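Local atomic coordinates of Boca/mesd chaperone for ywtd beta-propeller-egf protein 1 (Caenorhabditis elegans, PDB entry 3OFG), a protein that probably acts in the endoplasmic reticulum as a folding chaperone for the YWTD beta-propeller-EGF modules of LDL-receptor-type proteins, a role tied to Wnt signalling. Residues Pro30-Trp35 / Val52-Asp57; Lys75-Gln80 / Ser84-Glu89; Val15-Pro20 / Gln37-Gln42. All coordinates share one frame; numbering follows the deposited sequence. Where two conformers were deposited one is given.

The three contacts pack the two helices of a ferredoxin-like domain, the structured part of the protein, against one face of its four-stranded antiparallel sheet. Interactions 1 and 3 share helix 29-45, and their centres lie about 8 Å apart; they touch where Thr32 OG1 comes 3.7 Å from Val17 CB. Interaction 2 uses the second helix and is joined to interaction 3 through the sheet, since strands 12-17 and 83-89 are neighbours: Ser84 N stands 2.9 Å from Gly16 O, a probable hydrogen bond. The centres of interactions 2 and 3 are about 9 Å apart. Interactions 1 and 2 are more distant, with centres about 15 Å apart and nearest atoms about 6 Å apart.

Interaction 1 (Pro30-Trp35 / Val52-Asp57); sequences PFTEKW and VFVIDD
The helix-on-sheet packing of the first beta-alpha-beta crossover in a ferredoxin-like fold begins here, where Thr32 and Glu33, near the start of helix 29-45, meet Val54 on strand 50-56 and Asp57 in the turn that follows. The Thr32 hydroxyl makes the polar link: OG1 donates to the backbone oxygen Asp57 O over 2.8 Å. It meets the carbonyl at a C=O...donor angle of 135° and is tilted 21° from the carbonyl plane. Ile28 O, one turn back in the chain, is a second acceptor within hydrogen-bonding reach of OG1, and the single hydroxyl proton can serve only one of the two carbonyls at a time. With chi1 at -61°, OG1 sits beside the Thr32 backbone N, which leaves the methyl CG2 anti to that N and turned to the strand. There Thr32 CG2 meets Val54 CG1 at 4.1 Å. The other Val54 methyl touches the aliphatic part of Glu33, the CG of Glu33 lying 4.1 Å from Val54 CG2, with the two side chains crossing at about a right angle. The valine thus uses one branch on each of two consecutive helix residues. Charge gathers beside this patch: Asp57 OD1 forms a salt bridge with Arg29 NE, while Glu33 OE2 has a long, weak ion pair with the same arginine. Past Val54 the strand carries a classic beta bulge, in which Ile55 and Asp56 both face Arg59. Val54 also packs on Thr36 of the helix and Thr32 on Val17 of strand 12-17, while the far face of the strand meets the second subunit, where Phe53 and Ile55 both pack on its Phe14.

Interaction 2 (Lys75-Gln80 / Ser84-Glu89); sequences KFLLKQ and SEVTIE
Helix 70-78 lies over strand 83-89 and comes closest at Leu78 and Val86, whose CA atoms are 7.2 Å apart. One methyl group carries the contact from the strand, reaching between two consecutive helix residues. Val86 CG2 meets Leu77 at the base of its side chain, 3.9 Å from Leu77 CB, and Leu78 at a branch end, 3.8 Å from Leu78 CD2. Leu78 leaves its backbone to the flank of the strand; CG is anti to the carbonyl carbon (chi1 -72°), and CD2 then swings back over the valine, the two side chains crossing at a slant. Behind this, the chain from Phe76 to Gln80 is held by Gln80, whose NE2 donates to Phe76 O over 2.9 Å with a nearly straight N-H...O angle of 171°. Gln80 NE2 also stands over the centre of the Phe76 ring, 3.4 Å above its plane. Phe76 O also accepts from Lys79 N, which arrives from the opposite face of the carbonyl plane. Leu77 continues inward to Trp39, Leu13 and Val15. Between helix and strand the chemistry is wholly apolar, with no hydrogen bond: close packing of methyl and methylene groups holds the two together, buried at Leu77 and Val86 and more open at Leu78, while polar bonds hold the 76-80 chain in shape.

Interaction 3 (Val15-Pro20 / Gln37-Gln42); sequences VGVVDP and QIWQSQ
Trp39 of helix 29-45 lays the outer end of its indole against Val15 and Val17, alternate residues of strand 12-17 whose side chains share the helix-covered face of the sheet. The backbones are far apart, 10.6 Å between the CA atoms of Val15 and Trp39, and the indole spans that gap. Its CG is anti to the carbonyl carbon (chi1 -59°), and the second torsion of -35° turns the six-membered ring toward the strand. CZ3 is the atom that both valines find. Val17 CG2 comes to the ring edge near its plane, 4.0 Å from Trp39 CZ3 and 4.2 Å from CH2. Val15 CG1 approaches Trp39 CZ3 obliquely, at 4.2 Å. The two valines have almost the same chi1 but offer different branches, Val15 the methyl anti to its backbone N and Val17 the one beside it, and their methyls reach the indole from different directions. At the pyrrole side Gln42 OE1 lies in the ring plane, 3.4 Å from Trp39 CD1. Leu77 of helix 70-78, along with Gln80, Phe82 and Val83, also packs on the indole. All three residues meeting here are buried and no hydrogen bond joins the segments; apolar contact gathered at the outer end of the indole, round CZ3, ties this helix to a central strand.

Interaction 1 (Pro30-Trp35 / Val52-Asp57)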
loop_
_atom_site.group_PDB
_atom_site.type_symbol
_atom_site.label_atom_id
_atom_site.label_comp_id
_atom_site.label_asym_id
_atom_site.label_seq_id
_atom_site.Cartn_x
_atom_site.Cartn_y
_atom_site.Cartn_z
ATOM N N PRO A 30 -11.551 -12.820 -6.756
ATOM C CA PRO A 30 -12.945 -12.596 -6.320
ATOM C C PRO A 30 -13.140 -12.874 -4.816
ATOM O O PRO A 30 -13.866 -12.187 -4.120
ATOM C CB PRO A 30 -13.766 -13.598 -7.153
ATOM C CG PRO A 30 -12.874 -13.973 -8.310
ATOM C CD PRO A 30 -11.438 -13.762 -7.885
ATOM N N PHE A 31 -12.474 -13.899 -4.328
ATOM C CA PHE A 31 -12.571 -14.332 -2.935
ATOM C C PHE A 31 -11.887 -13.297 -2.036
ATOM O O PHE A 31 -12.439 -12.886 -1.002
ATOM C CB PHE A 31 -11.915 -15.706 -2.856
ATOM C CG PHE A 31 -12.057 -16.414 -1.547
ATOM C CD1 PHE A 31 -13.179 -17.181 -1.278
ATOM C CD2 PHE A 31 -11.033 -16.418 -0.631
ATOM C CE1 PHE A 31 -13.286 -17.883 -0.079
ATOM C CE2 PHE A 31 -11.148 -17.125 0.566
ATOM C CZ PHE A 31 -12.259 -17.864 0.813
ATOM N N THR A 32 -10.731 -12.809 -2.438
ATOM C CA THR A 32 -10.050 -11.754 -1.679
ATOM C C THR A 32 -10.870 -10.486 -1.643
ATOM O O THR A 32 -11.015 -9.875 -0.594
ATOM C CB THR A 32 -8.711 -11.485 -2.332
ATOM O OG1 THR A 32 -7.965 -12.708 -2.263
ATOM C CG2 THR A 32 -7.929 -10.366 -1.641
ATOM N N GLU A 33 -11.478 -10.121 -2.764
ATOM C CA GLU A 33 -12.290 -8.912 -2.805
ATOM C C GLU A 33 -13.525 -9.087 -1.932
ATOM O O GLU A 33 -13.880 -8.152 -1.178
ATOM C CB GLU A 33 -12.659 -8.540 -4.241
ATOM C CG GLU A 33 -11.435 -8.075 -5.040
ATOM C CD GLU A 33 -11.710 -7.501 -6.411
ATOM O OE1 GLU A 33 -12.885 -7.363 -6.783
ATOM O OE2 GLU A 33 -10.720 -7.163 -7.101
ATOM N N LYS A 34 -14.157 -10.247 -1.954
ATOM C CA LYS A 34 -15.326 -10.490 -1.136
ATOM C C LYS A 34 -14.974 -10.357 0.330
ATOM O O LYS A 34 -15.624 -9.633 1.106
ATOM C CB LYS A 34 -15.885 -11.886 -1.395
ATOM C CG LYS A 34 -16.981 -12.292 -0.433
ATOM C CD LYS A 34 -17.561 -13.663 -0.743
ATOM C CE LYS A 34 -18.486 -14.138 0.349
ATOM N NZ LYS A 34 -19.091 -15.460 -0.008
ATOM N N TRP A 35 -13.962 -11.103 0.758
ATOM C CA TRP A 35 -13.711 -11.220 2.187
ATOM C C TRP A 35 -13.047 -9.992 2.781
ATOM O O TRP A 35 -13.351 -9.630 3.919
ATOM C CB TRP A 35 -12.947 -12.525 2.510
ATOM C CG TRP A 35 -13.919 -13.654 2.415
ATOM C CD1 TRP A 35 -14.095 -14.525 1.366
ATOM C CD2 TRP A 35 -14.953 -13.934 3.348
ATOM N NE1 TRP A 35 -15.176 -15.338 1.611
ATOM C CE2 TRP A 35 -15.713 -14.991 2.822
ATOM C CE3 TRP A 35 -15.302 -13.402 4.590
ATOM C CZ2 TRP A 35 -16.808 -15.535 3.507
ATOM C CZ3 TRP A 35 -16.388 -13.952 5.268
ATOM C CH2 TRP A 35 -17.110 -15.009 4.725
ATOM N N VAL A 52 -9.375 -0.035 1.936
ATOM C CA VAL A 52 -8.811 -1.260 1.387
ATOM C C VAL A 52 -8.312 -1.070 -0.033
ATOM O O VAL A 52 -8.994 -0.485 -0.872
ATOM C CB VAL A 52 -9.882 -2.365 1.315
ATOM C CG1 VAL A 52 -9.311 -3.661 0.768
ATOM C CG2 VAL A 52 -10.497 -2.610 2.687
ATOM N N PHE A 53 -7.123 -1.588 -0.303
ATOM C CA PHE A 53 -6.583 -1.666 -1.649
ATOM C C PHE A 53 -6.193 -3.120 -1.890
ATOM O O PHE A 53 -5.313 -3.628 -1.221
ATOM C CB PHE A 53 -5.348 -0.759 -1.825
ATOM C CG PHE A 53 -5.601 0.692 -1.514
ATOM C CD1 PHE A 53 -6.013 1.560 -2.500
ATOM C CD2 PHE A 53 -5.429 1.165 -0.243
ATOM C CE1 PHE A 53 -6.252 2.909 -2.196
ATOM C CE2 PHE A 53 -5.662 2.494 0.053
ATOM C CZ PHE A 53 -6.062 3.349 -0.928
ATOM N N VAL A 54 -6.810 -3.785 -2.856
ATOM C CA VAL A 54 -6.440 -5.145 -3.222
ATOM C C VAL A 54 -5.275 -5.026 -4.196
ATOM O O VAL A 54 -5.437 -4.560 -5.323
ATOM C CB VAL A 54 -7.653 -5.910 -3.797
ATOM C CG1 VAL A 54 -7.238 -7.315 -4.231
ATOM C CG2 VAL A 54 -8.763 -5.953 -2.749
ATOM N N ILE A 55 -4.087 -5.391 -3.744
ATOM C CA ILE A 55 -2.864 -5.153 -4.512
ATOM C C ILE A 55 -2.331 -6.406 -5.195
ATOM O O ILE A 55 -1.455 -6.322 -6.047
ATOM C CB ILE A 55 -1.755 -4.536 -3.630
ATOM C CG1 ILE A 55 -1.416 -5.431 -2.428
ATOM C CG2 ILE A 55 -2.173 -3.138 -3.180
ATOM C CD1 ILE A 55 -0.097 -5.050 -1.760
ATOM N N ASP A 56 -2.834 -7.579 -4.827
ATOM C CA ASP A 56 -2.537 -8.838 -5.512
ATOM C C ASP A 56 -3.807 -9.662 -5.465
ATOM O O ASP A 56 -4.741 -9.341 -4.720
ATOM C CB ASP A 56 -1.427 -9.623 -4.813
ATOM C CG ASP A 56 -0.092 -8.959 -4.918
ATOM O OD1 ASP A 56 0.512 -9.002 -6.016
ATOM O OD2 ASP A 56 0.352 -8.409 -3.905
ATOM N N ASP A 57 -3.846 -10.749 -6.224
ATOM C CA ASP A 57 -5.053 -11.578 -6.245
ATOM C C ASP A 57 -5.357 -12.189 -4.884
ATOM O O ASP A 57 -6.499 -12.547 -4.604
ATOM C CB ASP A 57 -4.932 -12.722 -7.248
ATOM C CG ASP A 57 -4.863 -12.260 -8.681
ATOM O OD1 ASP A 57 -5.288 -11.132 -8.989
ATOM O OD2 ASP A 57 -4.398 -13.084 -9.500
#

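Interaction 2 (Lys75-Gln80 / Ser84-Glu89)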
loop_
_atom_site.group_PDB
_atom_site.type_symbol
_atom_site.label_atom_id
_atom_site.label_comp_id
_atom_site.label_asym_id
_atom_site.label_seq_id
_atom_site.Cartn_x
_atom_site.Cartn_y
_atom_site.Cartn_z
ATOM N N LYS A 75 -5.282 -8.258 15.343
ATOM C CA LYS A 75 -5.816 -9.272 16.241
ATOM C C LYS A 75 -7.119 -9.839 15.692
ATOM O O LYS A 75 -7.314 -11.049 15.651
ATOM C CB LYS A 75 -6.019 -8.673 17.643
ATOM C CG LYS A 75 -6.776 -9.556 18.607
ATOM C CD LYS A 75 -6.913 -8.861 19.964
ATOM N N PHE A 76 -8.022 -8.965 15.253
ATOM C CA PHE A 76 -9.286 -9.402 14.664
ATOM C C PHE A 76 -9.044 -10.280 13.423
ATOM O O PHE A 76 -9.633 -11.345 13.252
ATOM C CB PHE A 76 -10.132 -8.191 14.263
ATOM C CG PHE A 76 -11.333 -8.549 13.428
ATOM C CD1 PHE A 76 -12.513 -8.932 14.041
ATOM C CD2 PHE A 76 -11.280 -8.538 12.036
ATOM C CE1 PHE A 76 -13.634 -9.271 13.280
ATOM C CE2 PHE A 76 -12.397 -8.900 11.267
ATOM C CZ PHE A 76 -13.563 -9.273 11.899
ATOM N N LEU A 77 -8.185 -9.801 12.521
ATOM C CA LEU A 77 -7.967 -10.514 11.261
ATOM C C LEU A 77 -7.387 -11.898 11.479
ATOM O O LEU A 77 -7.749 -12.853 10.801
ATOM C CB LEU A 77 -7.075 -9.701 10.337
ATOM C CG LEU A 77 -7.765 -8.490 9.729
ATOM C CD1 LEU A 77 -6.724 -7.594 9.073
ATOM C CD2 LEU A 77 -8.820 -8.904 8.710
ATOM N N LEU A 78 -6.491 -12.031 12.457
ATOM C CA LEU A 78 -5.861 -13.316 12.687
ATOM C C LEU A 78 -6.837 -14.333 13.290
ATOM O O LEU A 78 -6.513 -15.518 13.350
ATOM C CB LEU A 78 -4.585 -13.158 13.512
ATOM C CG LEU A 78 -3.435 -12.516 12.733
ATOM C CD1 LEU A 78 -2.295 -12.231 13.681
ATOM C CD2 LEU A 78 -2.978 -13.401 11.595
ATOM N N LYS A 79 -8.023 -13.895 13.702
ATOM C CA LYS A 79 -9.091 -14.814 14.124
ATOM C C LYS A 79 -9.952 -15.319 12.958
ATOM O O LYS A 79 -10.815 -16.167 13.135
ATOM C CB LYS A 79 -10.026 -14.127 15.126
ATOM C CG LYS A 79 -9.418 -13.884 16.491
ATOM C CD LYS A 79 -10.359 -13.071 17.367
ATOM C CE LYS A 79 -9.798 -12.948 18.782
ATOM N NZ LYS A 79 -10.597 -12.038 19.637
ATOM N N GLN A 80 -9.741 -14.795 11.759
ATOM C CA GLN A 80 -10.609 -15.119 10.637
ATOM C C GLN A 80 -10.063 -16.278 9.811
ATOM O O GLN A 80 -8.863 -16.383 9.572
ATOM C CB GLN A 80 -10.803 -13.873 9.744
ATOM C CG GLN A 80 -11.242 -12.607 10.482
ATOM C CD GLN A 80 -12.400 -12.837 11.415
ATOM O OE1 GLN A 80 -13.434 -13.380 11.015
ATOM N NE2 GLN A 80 -12.242 -12.439 12.654
ATOM N N SER A 84 -4.377 -15.542 5.951
ATOM C CA SER A 84 -3.194 -16.383 5.997
ATOM C C SER A 84 -2.079 -15.726 6.793
ATOM O O SER A 84 -1.310 -16.385 7.489
ATOM C CB SER A 84 -2.741 -16.675 4.583
ATOM O OG SER A 84 -2.445 -15.473 3.884
ATOM N N GLU A 85 -2.020 -14.405 6.721
ATOM C CA GLU A 85 -0.983 -13.676 7.396
ATOM C C GLU A 85 -1.363 -12.214 7.485
ATOM O O GLU A 85 -2.202 -11.713 6.753
ATOM C CB GLU A 85 0.341 -13.829 6.640
ATOM N N VAL A 86 -0.696 -11.515 8.372
ATOM C CA VAL A 86 -0.965 -10.105 8.569
ATOM C C VAL A 86 0.294 -9.478 9.085
ATOM O O VAL A 86 0.862 -9.935 10.091
ATOM C CB VAL A 86 -2.056 -9.826 9.610
ATOM C CG1 VAL A 86 -2.257 -8.322 9.788
ATOM C CG2 VAL A 86 -3.372 -10.475 9.226
ATOM N N THR A 87 0.751 -8.429 8.427
ATOM C CA THR A 87 1.905 -7.673 8.921
ATOM C C THR A 87 1.547 -6.207 9.008
ATOM O O THR A 87 0.680 -5.719 8.246
ATOM C CB THR A 87 3.116 -7.857 8.016
ATOM O OG1 THR A 87 2.812 -7.381 6.706
ATOM C CG2 THR A 87 3.510 -9.325 7.932
ATOM N N ILE A 88 2.192 -5.467 9.891
ATOM C CA ILE A 88 1.928 -4.048 10.074
ATOM C C ILE A 88 3.182 -3.332 9.663
ATOM O O ILE A 88 4.287 -3.729 10.059
ATOM C CB ILE A 88 1.618 -3.725 11.517
ATOM C CG1 ILE A 88 0.330 -4.413 11.960
ATOM C CG2 ILE A 88 1.432 -2.241 11.697
ATOM C CD1 ILE A 88 0.117 -4.396 13.469
ATOM N N GLU A 89 3.038 -2.299 8.841
ATOM C CA GLU A 89 4.182 -1.493 8.436
ATOM C C GLU A 89 3.897 -0.009 8.520
ATOM O O GLU A 89 2.793 0.444 8.256
ATOM C CB GLU A 89 4.656 -1.844 7.011
ATOM C CG GLU A 89 5.396 -3.189 6.882
#

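Interaction 3 (Val15-Pro20 / Gln37-Gln42)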
loop_
_atom_site.group_PDB
_atom_site.type_symbol
_atom_site.label_atom_id
_atom_site.label_comp_id
_atom_site.label_asym_id
_atom_site.label_seq_id
_atom_site.Cartn_x
_atom_site.Cartn_y
_atom_site.Cartn_z
ATOM N N VAL A 15 -2.542 -7.962 4.333
ATOM C CA VAL A 15 -3.433 -9.041 4.711
ATOM C C VAL A 15 -3.454 -10.081 3.598
ATOM O O VAL A 15 -3.942 -9.812 2.501
ATOM C CB VAL A 15 -4.857 -8.500 4.937
ATOM C CG1 VAL A 15 -5.769 -9.602 5.410
ATOM C CG2 VAL A 15 -4.838 -7.349 5.928
ATOM N N GLY A 16 -2.874 -11.246 3.847
ATOM C CA GLY A 16 -2.896 -12.325 2.865
ATOM C C GLY A 16 -4.146 -13.152 3.033
ATOM O O GLY A 16 -4.669 -13.294 4.151
ATOM N N VAL A 17 -4.649 -13.687 1.931
ATOM C CA VAL A 17 -5.873 -14.453 1.929
ATOM C C VAL A 17 -5.577 -15.817 1.337
ATOM O O VAL A 17 -4.839 -15.938 0.350
ATOM C CB VAL A 17 -6.952 -13.720 1.119
ATOM C CG1 VAL A 17 -8.236 -14.512 1.018
ATOM C CG2 VAL A 17 -7.211 -12.364 1.754
ATOM N N VAL A 18 -6.135 -16.843 1.982
ATOM C CA VAL A 18 -6.060 -18.221 1.474
ATOM C C VAL A 18 -7.462 -18.817 1.533
ATOM O O VAL A 18 -8.188 -18.671 2.533
ATOM C CB VAL A 18 -5.081 -19.075 2.303
ATOM C CG1 VAL A 18 -5.226 -20.580 1.982
ATOM C CG2 VAL A 18 -3.653 -18.663 2.021
ATOM N N ASP A 19 -7.863 -19.460 0.452
ATOM C CA ASP A 19 -9.079 -20.251 0.422
ATOM C C ASP A 19 -8.698 -21.676 0.818
ATOM O O ASP A 19 -7.982 -22.338 0.081
ATOM C CB ASP A 19 -9.656 -20.232 -0.982
ATOM C CG ASP A 19 -10.931 -21.026 -1.105
ATOM O OD1 ASP A 19 -11.301 -21.769 -0.170
ATOM O OD2 ASP A 19 -11.566 -20.927 -2.179
ATOM N N PRO A 20 -9.155 -22.146 1.995
ATOM C CA PRO A 20 -8.729 -23.467 2.469
ATOM C C PRO A 20 -9.194 -24.611 1.572
ATOM O O PRO A 20 -8.628 -25.694 1.616
ATOM C CB PRO A 20 -9.378 -23.565 3.850
ATOM C CG PRO A 20 -9.623 -22.150 4.258
ATOM C CD PRO A 20 -9.980 -21.447 2.981
ATOM N N GLN A 37 -13.694 -6.977 1.953
ATOM C CA GLN A 37 -14.738 -6.003 2.192
ATOM C C GLN A 37 -15.585 -6.384 3.390
ATOM O O GLN A 37 -15.981 -5.516 4.153
ATOM C CB GLN A 37 -15.626 -5.797 0.980
ATOM C CG GLN A 37 -16.487 -4.589 1.219
ATOM C CD GLN A 37 -17.101 -3.982 -0.009
ATOM O OE1 GLN A 37 -16.409 -3.631 -0.976
ATOM N NE2 GLN A 37 -18.405 -3.754 0.061
ATOM N N ILE A 38 -15.842 -7.665 3.583
ATOM C CA ILE A 38 -16.568 -8.124 4.764
ATOM C C ILE A 38 -15.788 -7.790 6.031
ATOM O O ILE A 38 -16.352 -7.258 7.011
ATOM C CB ILE A 38 -16.919 -9.629 4.681
ATOM C CG1 ILE A 38 -17.976 -9.850 3.602
ATOM C CG2 ILE A 38 -17.396 -10.169 6.022
ATOM C CD1 ILE A 38 -18.101 -11.304 3.172
ATOM N N TRP A 39 -14.499 -8.101 6.056
ATOM C CA TRP A 39 -13.683 -7.760 7.230
ATOM C C TRP A 39 -13.679 -6.257 7.458
ATOM O O TRP A 39 -13.744 -5.810 8.606
ATOM C CB TRP A 39 -12.271 -8.316 7.126
ATOM C CG TRP A 39 -12.251 -9.798 6.986
ATOM C CD1 TRP A 39 -13.114 -10.687 7.556
ATOM C CD2 TRP A 39 -11.332 -10.571 6.203
ATOM N NE1 TRP A 39 -12.782 -11.972 7.173
ATOM C CE2 TRP A 39 -11.704 -11.913 6.341
ATOM C CE3 TRP A 39 -10.240 -10.245 5.396
ATOM C CZ2 TRP A 39 -11.007 -12.937 5.697
ATOM C CZ3 TRP A 39 -9.565 -11.265 4.746
ATOM C CH2 TRP A 39 -9.968 -12.587 4.894
ATOM N N GLN A 40 -13.600 -5.469 6.396
ATOM C CA GLN A 40 -13.663 -4.020 6.530
ATOM C C GLN A 40 -14.974 -3.619 7.200
ATOM O O GLN A 40 -14.996 -2.742 8.087
ATOM C CB GLN A 40 -13.536 -3.361 5.163
ATOM C CG GLN A 40 -13.709 -1.848 5.186
ATOM C CD GLN A 40 -13.769 -1.273 3.799
ATOM O OE1 GLN A 40 -14.371 -1.866 2.893
ATOM N NE2 GLN A 40 -13.174 -0.105 3.619
ATOM N N SER A 41 -16.077 -4.228 6.794
ATOM C CA SER A 41 -17.373 -3.911 7.417
ATOM C C SER A 41 -17.407 -4.289 8.891
ATOM O O SER A 41 -17.859 -3.502 9.748
ATOM C CB SER A 41 -18.508 -4.639 6.703
ATOM O OG SER A 41 -18.686 -4.133 5.387
ATOM N N GLN A 42 -16.921 -5.473 9.230
ATOM C CA GLN A 42 -16.879 -5.915 10.606
ATOM C C GLN A 42 -15.993 -5.000 11.453
ATOM O O GLN A 42 -16.367 -4.612 12.583
ATOM C CB GLN A 42 -16.400 -7.362 10.693
ATOM C CG GLN A 42 -17.362 -8.343 10.084
ATOM C CD GLN A 42 -16.804 -9.738 10.184
ATOM O OE1 GLN A 42 -15.977 -10.140 9.382
ATOM N NE2 GLN A 42 -17.147 -10.435 11.257
#